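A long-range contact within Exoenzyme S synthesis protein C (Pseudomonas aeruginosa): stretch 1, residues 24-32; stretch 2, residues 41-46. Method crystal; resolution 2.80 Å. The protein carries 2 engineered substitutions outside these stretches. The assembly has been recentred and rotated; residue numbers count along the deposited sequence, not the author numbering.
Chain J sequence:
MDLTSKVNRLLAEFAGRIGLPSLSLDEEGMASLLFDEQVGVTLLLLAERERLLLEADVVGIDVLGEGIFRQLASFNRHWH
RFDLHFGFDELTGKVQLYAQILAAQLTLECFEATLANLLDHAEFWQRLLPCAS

Stretch 1, residues 24-32: SLDEEGMAS
Stretch 2, residues 41-46: VTLLLL

Residues 30-32 and 41-46 form neighbouring antiparallel strands, their N-to-C directions 167° apart and their axes approaching to 4.4 Å. Met30 pairs with Leu44, Ala31 with Leu43 and Ser32 with Thr42, at CA-CA distances of 4.9, 5.0 and 4.2 Å. Backbone torsions are extended (phi/psi -129/153, -157/132 and -119/149 for Met30 to Ser32; -122/134, -99/133 and -130/111 for Thr42 to Leu44). Ala31 and Leu43 form the hydrogen-bonded pair: Leu43 N donates to Ala31 O at 2.6 Å, and Ala31 N to Leu43 O at 3.2 Å with a more bent angle of 148°. Just ahead of Met30, Gly29 O accepts a hydrogen bond from Leu45 N at 3.0 Å, almost linearly. At the non-hydrogen-bonded positions, CA-H groups approach carbonyls instead, with Met30 CA 3.1 Å from Leu43 O and Ser32 CA 3.2 Å from Val41 O.

Before the strand the chain turns through Glu27 (-68/-28), Glu28 (-88/-2) and Gly29 (75/46), whose positive phi favours glycine. A weak hydrogen bond from Gly29 N to Asp26 O (2.9 Å) spans this turn.

Met30, Ser32, Thr42 and Leu44 share one sheet face. Met30 (m, t, p) brings CE to 3.4 Å from CD2 of Leu44 (m, t) and 3.8 Å from CG2 of Thr42, an apolar cluster beside a polar pair: Ser32 OG and Thr42 OG1, both side chains in m, hydrogen-bond at 2.9 Å. This link joins side chains where the backbones exchange no hydrogen bond. Ala31 and Leu43 occupy the other face, Ala31 CB lying 4.2 Å from CD1 of Leu43 (m, t). Farther along, the CA-to-CB bonds of Leu25 (-90/157; m, t) and Leu45 (-92/119; t, p) each point toward the other stretch, and Leu25 CD1 meets Leu45 CD2 at 3.5 Å, extending the apolar contact beyond the bridged pairs, from the loop residue Leu25 to Leu45 in the strand.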

# COMPACT_ATOMS: atom_id res chain seq x y z
N SER J 24 -17.39 -16.83 -0.83
CA SER J 24 -16.35 -17.31 -1.74
C SER J 24 -15.90 -16.21 -2.70
O SER J 24 -16.52 -15.16 -2.79
CB SER J 24 -16.83 -18.54 -2.51
OG SER J 24 -18.08 -18.29 -3.13
N LEU J 25 -14.81 -16.48 -3.42
CA LEU J 25 -14.26 -15.51 -4.36
C LEU J 25 -14.86 -15.67 -5.76
O LEU J 25 -15.35 -16.74 -6.12
CB LEU J 25 -12.74 -15.64 -4.43
CG LEU J 25 -11.98 -15.41 -3.12
CD1 LEU J 25 -10.50 -15.71 -3.30
CD2 LEU J 25 -12.18 -13.99 -2.61
N ASP J 26 -14.81 -14.59 -6.54
CA ASP J 26 -15.33 -14.60 -7.91
C ASP J 26 -14.43 -15.38 -8.85
O ASP J 26 -13.44 -15.98 -8.43
CB ASP J 26 -15.45 -13.17 -8.43
CG ASP J 26 -16.68 -12.46 -7.91
OD1 ASP J 26 -16.99 -11.36 -8.43
OD2 ASP J 26 -17.34 -12.99 -7.00
N GLU J 27 -14.78 -15.37 -10.13
CA GLU J 27 -13.92 -15.92 -11.17
C GLU J 27 -12.70 -15.02 -11.27
O GLU J 27 -11.62 -15.47 -11.65
CB GLU J 27 -14.66 -15.97 -12.51
CG GLU J 27 -16.03 -16.62 -12.45
CD GLU J 27 -17.08 -15.72 -11.82
OE1 GLU J 27 -16.85 -14.49 -11.76
OE2 GLU J 27 -18.14 -16.23 -11.39
N GLU J 28 -12.89 -13.75 -10.93
CA GLU J 28 -11.81 -12.78 -10.87
C GLU J 28 -11.15 -12.80 -9.49
O GLU J 28 -10.19 -12.08 -9.25
CB GLU J 28 -12.33 -11.38 -11.17
CG GLU J 28 -12.67 -11.14 -12.64
CD GLU J 28 -11.43 -11.05 -13.50
OE1 GLU J 28 -10.33 -10.82 -12.95
OE2 GLU J 28 -11.55 -11.20 -14.74
N GLY J 29 -11.69 -13.63 -8.60
CA GLY J 29 -11.16 -13.75 -7.26
C GLY J 29 -11.53 -12.56 -6.39
O GLY J 29 -10.68 -12.02 -5.68
N MET J 30 -12.79 -12.17 -6.44
CA MET J 30 -13.26 -11.02 -5.67
C MET J 30 -14.51 -11.35 -4.85
O MET J 30 -15.28 -12.24 -5.20
CB MET J 30 -13.55 -9.84 -6.61
CG MET J 30 -12.35 -9.36 -7.40
SD MET J 30 -12.74 -8.03 -8.55
CE MET J 30 -13.31 -6.75 -7.43
N ALA J 31 -14.69 -10.62 -3.76
CA ALA J 31 -15.86 -10.78 -2.90
C ALA J 31 -16.08 -9.50 -2.10
O ALA J 31 -15.14 -8.97 -1.51
CB ALA J 31 -15.68 -11.96 -1.97
N SER J 32 -17.31 -9.01 -2.09
CA SER J 32 -17.61 -7.75 -1.41
C SER J 32 -18.60 -7.91 -0.27
O SER J 32 -19.48 -8.77 -0.30
CB SER J 32 -18.11 -6.71 -2.42
OG SER J 32 -17.10 -6.37 -3.35
N VAL J 41 -16.68 -3.17 1.81
CA VAL J 41 -15.34 -3.75 1.77
C VAL J 41 -15.26 -4.81 0.67
O VAL J 41 -16.15 -5.64 0.52
CB VAL J 41 -14.95 -4.38 3.12
CG1 VAL J 41 -13.62 -5.11 3.02
CG2 VAL J 41 -14.90 -3.31 4.21
N THR J 42 -14.18 -4.77 -0.11
CA THR J 42 -13.99 -5.71 -1.20
C THR J 42 -12.70 -6.51 -1.04
O THR J 42 -11.65 -5.95 -0.73
CB THR J 42 -13.99 -5.00 -2.57
OG1 THR J 42 -15.23 -4.30 -2.75
CG2 THR J 42 -13.84 -6.01 -3.70
N LEU J 43 -12.80 -7.82 -1.23
CA LEU J 43 -11.65 -8.71 -1.12
C LEU J 43 -11.08 -9.01 -2.51
O LEU J 43 -11.83 -9.34 -3.43
CB LEU J 43 -12.03 -10.01 -0.42
CG LEU J 43 -12.91 -9.90 0.83
CD1 LEU J 43 -13.25 -11.28 1.37
CD2 LEU J 43 -12.24 -9.05 1.90
N LEU J 44 -9.76 -8.91 -2.64
CA LEU J 44 -9.10 -9.13 -3.92
C LEU J 44 -7.94 -10.10 -3.77
O LEU J 44 -6.92 -9.78 -3.16
CB LEU J 44 -8.58 -7.80 -4.47
CG LEU J 44 -9.63 -6.77 -4.86
CD1 LEU J 44 -9.08 -5.36 -4.71
CD2 LEU J 44 -10.12 -7.02 -6.28
N LEU J 45 -8.08 -11.30 -4.34
CA LEU J 45 -7.01 -12.29 -4.30
C LEU J 45 -6.10 -12.18 -5.52
O LEU J 45 -6.54 -12.35 -6.65
CB LEU J 45 -7.58 -13.70 -4.20
CG LEU J 45 -6.54 -14.82 -4.26
CD1 LEU J 45 -5.54 -14.69 -3.12
CD2 LEU J 45 -7.20 -16.19 -4.23
N LEU J 46 -4.83 -11.89 -5.27
CA LEU J 46 -3.84 -11.84 -6.33
C LEU J 46 -2.99 -13.11 -6.31
O LEU J 46 -1.96 -13.17 -5.63
CB LEU J 46 -2.94 -10.61 -6.18
CG LEU J 46 -3.65 -9.26 -6.10
CD1 LEU J 46 -2.64 -8.13 -6.07
CD2 LEU J 46 -4.61 -9.09 -7.28